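Local coordinates for carbohydrate-binding protein (Flavonifractor plautii, PDB 6N1B) that binds the blood group B trisaccharide and probably removes the acetyl group from the terminal N-acetylgalactosamine of the A antigen, at residues A148-R153 with T194-P199. Sequence-based numbering, arbitrary orientation.
Sequences AEVRLR and TAIASP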
loop_
_atom_site.group_PDB
_atom_site.type_symbol
_atom_site.label_atom_id
_atom_site.label_comp_id
_atom_site.label_asym_id
_atom_site.label_seq_id
_atom_site.Cartn_x
_atom_site.Cartn_y
_atom_site.Cartn_z
ATOM N N ALA A 148 7.148 6.649 16.265
ATOM C CA ALA A 148 7.192 5.841 15.055
ATOM C C ALA A 148 8.164 6.426 14.054
ATOM O O ALA A 148 8.673 7.570 14.210
ATOM C CB ALA A 148 5.816 5.761 14.407
ATOM N N GLU A 149 8.420 5.663 12.996
ATOM C CA GLU A 149 9.286 6.089 11.941
ATOM C C GLU A 149 8.733 5.578 10.590
ATOM O O GLU A 149 8.091 4.535 10.519
ATOM C CB GLU A 149 10.708 5.514 12.069
ATOM C CG GLU A 149 11.471 6.040 13.273
ATOM C CD GLU A 149 12.889 5.543 13.382
ATOM O OE1 GLU A 149 13.372 4.785 12.507
ATOM O OE2 GLU A 149 13.578 5.941 14.333
ATOM N N VAL A 150 8.997 6.341 9.533
ATOM C CA VAL A 150 8.982 5.803 8.152
ATOM C C VAL A 150 10.377 5.386 7.810
ATOM O O VAL A 150 11.293 6.220 7.936
ATOM C CB VAL A 150 8.363 6.810 7.132
ATOM C CG1 VAL A 150 8.490 6.249 5.736
ATOM C CG2 VAL A 150 6.929 7.139 7.491
ATOM N N ARG A 151 10.567 4.120 7.481
ATOM C CA ARG A 151 11.876 3.514 7.158
ATOM C C ARG A 151 11.894 3.106 5.691
ATOM O O ARG A 151 10.877 3.041 5.019
ATOM C CB ARG A 151 12.099 2.349 8.080
ATOM C CG ARG A 151 12.227 2.757 9.536
ATOM C CD ARG A 151 12.393 1.589 10.527
ATOM N NE ARG A 151 12.658 2.110 11.844
ATOM C CZ ARG A 151 13.059 1.376 12.902
ATOM N NH1 ARG A 151 12.955 0.063 12.854
ATOM N NH2 ARG A 151 13.606 1.993 13.936
ATOM N N LEU A 152 13.114 2.848 5.230
ATOM C CA LEU A 152 13.405 2.674 3.796
ATOM C C LEU A 152 14.517 1.658 3.600
ATOM O O LEU A 152 15.581 1.724 4.295
ATOM C CB LEU A 152 13.826 4.003 3.230
ATOM C CG LEU A 152 14.432 4.064 1.835
ATOM C CD1 LEU A 152 13.463 3.587 0.748
ATOM C CD2 LEU A 152 14.921 5.468 1.524
ATOM N N ARG A 153 14.255 0.726 2.688
ATOM C CA ARG A 153 15.336 -0.164 2.168
ATOM C C ARG A 153 15.274 -0.052 0.648
ATOM O O ARG A 153 14.213 -0.024 0.044
ATOM C CB ARG A 153 15.090 -1.638 2.575
ATOM C CG ARG A 153 15.473 -1.919 4.048
ATOM C CD ARG A 153 15.098 -3.348 4.465
ATOM N NE ARG A 153 15.486 -3.620 5.847
ATOM C CZ ARG A 153 16.608 -4.216 6.256
ATOM N NH1 ARG A 153 17.501 -4.661 5.398
ATOM N NH2 ARG A 153 16.822 -4.383 7.572
ATOM N N THR A 194 16.208 5.667 8.217
ATOM C CA THR A 194 15.073 6.348 8.821
ATOM C C THR A 194 14.758 7.558 7.953
ATOM O O THR A 194 15.571 8.501 7.890
ATOM C CB THR A 194 15.294 6.702 10.268
ATOM O OG1 THR A 194 15.537 5.558 11.045
ATOM C CG2 THR A 194 14.158 7.564 10.777
ATOM N N ALA A 195 13.657 7.546 7.212
ATOM C CA ALA A 195 13.213 8.665 6.367
ATOM C C ALA A 195 12.582 9.739 7.203
ATOM O O ALA A 195 12.830 10.930 6.930
ATOM C CB ALA A 195 12.324 8.166 5.280
ATOM N N ILE A 196 11.704 9.401 8.146
ATOM C CA ILE A 196 10.953 10.349 8.982
ATOM C C ILE A 196 10.819 9.742 10.325
ATOM O O ILE A 196 10.555 8.529 10.431
ATOM C CB ILE A 196 9.542 10.708 8.385
ATOM C CG1 ILE A 196 9.614 11.011 6.889
ATOM C CG2 ILE A 196 8.918 11.851 9.094
ATOM C CD1 ILE A 196 8.290 11.054 6.246
ATOM N N ALA A 197 10.909 10.585 11.396
ATOM C CA ALA A 197 10.587 10.125 12.751
ATOM C C ALA A 197 9.532 11.047 13.340
ATOM O O ALA A 197 9.530 12.278 13.068
ATOM C CB ALA A 197 11.784 10.064 13.632
ATOM N N SER A 198 8.673 10.496 14.207
ATOM C CA SER A 198 7.731 11.324 14.970
ATOM C C SER A 198 7.645 10.798 16.349
ATOM O O SER A 198 7.644 9.618 16.603
ATOM C CB SER A 198 6.303 11.216 14.339
ATOM O OG SER A 198 5.394 11.926 15.179
ATOM N N PRO A 199 7.430 11.707 17.344
ATOM C CA PRO A 199 7.260 11.254 18.696
ATOM C C PRO A 199 5.858 10.641 18.977
ATOM O O PRO A 199 5.703 9.959 19.997
ATOM C CB PRO A 199 7.410 12.514 19.521
ATOM C CG PRO A 199 6.978 13.615 18.650
ATOM C CD PRO A 199 7.485 13.196 17.244
#
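V150 and the pair A195 and I196 illustrate how a strand takes in an extra residue while one carbonyl satisfies both amides. V150 O accepts two backbone N-H groups: A195 N at 2.8 Å and I196 N, the longer bond at 3.2 Å. The I196 donor lies in the carbonyl plane on a lone pair, whereas that of A195 is tilted somewhat out of it. In return V150 N gives its hydrogen to I196 O, and the same oxygen receives a CA-H...O contact from E149 CA at 3.1 Å. Further along, A148 and S198 form a regular hydrogen-bonded pair, bonded both ways, A148 N to S198 O and S198 N to A148 O.

With A195 and I196 both facing V150 and A195 near-helical (phi/psi -77°/-45°), this is a classic beta bulge. It lies in the antiparallel pairing of strand 148-155 with strand 193-198, the outermost strand of a beta-propeller blade made by 116-126, 131-140, 148-155 and 193-198. The register shifts by one, bringing T194 opposite R151.

On the face bearing E149, R151 and T194, polar satisfaction passes to side chains. E149 OE1 takes the hydroxyl of T194 OG1 at 2.7 Å and R151 NE at 2.8 Å, the latter as a salt bridge within the strand. These donors arrive from opposite faces of the carboxylate plane, gripping the oxygen between them; R151 NH2 adds a weak bond. With OG1 anti to its own carbonyl carbon (chi1 -60°), T194 offers the hydroxyl to OE1 while CG2 lies against the E149 carboxylate. W138 of strand 131-140 makes a cation-pi contact with R151. On the other face V150 CB meets I196 CB at 4.3 Å, and S198 OG bonds to D203 OD2 and to D200 N.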